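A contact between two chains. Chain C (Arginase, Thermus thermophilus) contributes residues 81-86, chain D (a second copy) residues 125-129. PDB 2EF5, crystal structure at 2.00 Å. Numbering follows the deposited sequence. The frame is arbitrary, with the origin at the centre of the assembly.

Chain C (81-86) AALPEG
Chain D, residues 125-129: TPETS

Two copies of Thermus thermophilus arginase meet where a loop of chain C meets a compact turn of chain D. Ala C81 is helical (phi/psi -64/-29), and Ala C82 (-80/-13) directs its CB away from chain D. Leu C83, Pro C84 and Glu C85 then run extended, with phi near -60° and psi near 140°. Leu C83 (chi1 m, chi2 t), buried, directs its CA-to-CB bond away from chain D. The CA of Pro C84, C-gamma endo, is nearest that of Ser D129 (4.7 Å), and the CA of Glu C85 nearest that of Thr D128 (5.4 Å), so over these two pairs the chains run in opposing directions. Pro C84 CB packs 3.3 Å from Ser D129 OG, whose chi1 of -138° lies between wells. The single hydrogen bond across the contact follows: Glu C85 N donates to Glu D127 O at 2.6 Å and 165°, short and nearly straight. The Glu C85 side chain (m, t, chi3 -62°) points its CB sideways and brings OE1 to 3.5 Å from Glu D127 CB. Gly C86 (101/-7) ends the stretch without contact. In chain D, Pro D126 to Thr D128 have helical angles. Thr D125 and Thr D128, both chi1 p, brace this turn reciprocally: Thr D125 N donates to Thr D128 OG1 (2.7 Å), and Thr D128 N to Thr D125 OG1 (3.2 Å). Ser D129 N closes it on Thr D125 O at 3.2 Å. Glu D127 (m, p, chi3 41°) leads its carboxylate away from chain C.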

# COMPACT_ATOMS: atom_id res chain seq x y z
N ALA C 81 -20.27 14.23 10.77
CA ALA C 81 -19.78 13.17 9.89
C ALA C 81 -19.30 13.75 8.56
O ALA C 81 -18.41 13.19 7.94
CB ALA C 81 -20.88 12.15 9.66
N ALA C 82 -19.88 14.88 8.15
CA ALA C 82 -19.51 15.52 6.89
C ALA C 82 -18.23 16.35 6.97
O ALA C 82 -17.68 16.74 5.94
CB ALA C 82 -20.66 16.39 6.39
N LEU C 83 -17.76 16.64 8.17
CA LEU C 83 -16.55 17.45 8.33
C LEU C 83 -15.31 16.80 7.73
O LEU C 83 -15.11 15.60 7.85
CB LEU C 83 -16.28 17.72 9.81
CG LEU C 83 -17.15 18.75 10.52
CD1 LEU C 83 -16.78 18.77 11.99
CD2 LEU C 83 -16.96 20.12 9.89
N PRO C 84 -14.45 17.58 7.07
CA PRO C 84 -13.27 16.93 6.51
C PRO C 84 -12.45 16.35 7.66
O PRO C 84 -12.36 16.97 8.72
CB PRO C 84 -12.55 18.07 5.79
CG PRO C 84 -12.97 19.28 6.55
CD PRO C 84 -14.43 19.03 6.81
N GLU C 85 -11.89 15.16 7.48
CA GLU C 85 -11.11 14.57 8.55
C GLU C 85 -9.92 15.47 8.87
O GLU C 85 -9.39 16.15 7.99
CB GLU C 85 -10.65 13.16 8.15
CG GLU C 85 -11.82 12.17 8.09
CD GLU C 85 -11.39 10.74 7.80
OE1 GLU C 85 -10.82 10.48 6.72
OE2 GLU C 85 -11.63 9.86 8.67
N GLY C 86 -9.53 15.51 10.14
CA GLY C 86 -8.44 16.37 10.53
C GLY C 86 -8.99 17.62 11.19
O GLY C 86 -8.24 18.44 11.72
N THR D 125 -11.59 12.17 -0.90
CA THR D 125 -12.93 11.60 -0.75
C THR D 125 -13.65 12.61 0.15
O THR D 125 -13.03 13.54 0.66
CB THR D 125 -12.90 10.26 -0.02
OG1 THR D 125 -12.25 10.44 1.25
CG2 THR D 125 -12.17 9.21 -0.84
N PRO D 126 -14.97 12.46 0.34
CA PRO D 126 -15.65 13.42 1.20
C PRO D 126 -15.02 13.45 2.59
O PRO D 126 -15.01 14.48 3.26
CB PRO D 126 -17.08 12.90 1.22
CG PRO D 126 -17.24 12.35 -0.17
CD PRO D 126 -15.94 11.58 -0.33
N GLU D 127 -14.46 12.31 3.01
CA GLU D 127 -13.83 12.19 4.32
C GLU D 127 -12.46 12.88 4.41
O GLU D 127 -12.17 13.53 5.41
CB GLU D 127 -13.64 10.71 4.69
CG GLU D 127 -14.91 9.92 4.95
CD GLU D 127 -15.80 9.78 3.73
OE1 GLU D 127 -15.28 9.56 2.62
OE2 GLU D 127 -17.04 9.88 3.88
N THR D 128 -11.64 12.73 3.38
CA THR D 128 -10.30 13.31 3.40
C THR D 128 -10.18 14.80 3.10
O THR D 128 -9.15 15.40 3.38
CB THR D 128 -9.35 12.55 2.45
OG1 THR D 128 -9.82 12.66 1.11
CG2 THR D 128 -9.28 11.08 2.85
N SER D 129 -11.24 15.38 2.53
CA SER D 129 -11.31 16.81 2.19
C SER D 129 -11.39 17.01 0.69
O SER D 129 -12.48 17.04 0.12
CB SER D 129 -10.10 17.59 2.73
OG SER D 129 -10.50 18.83 3.29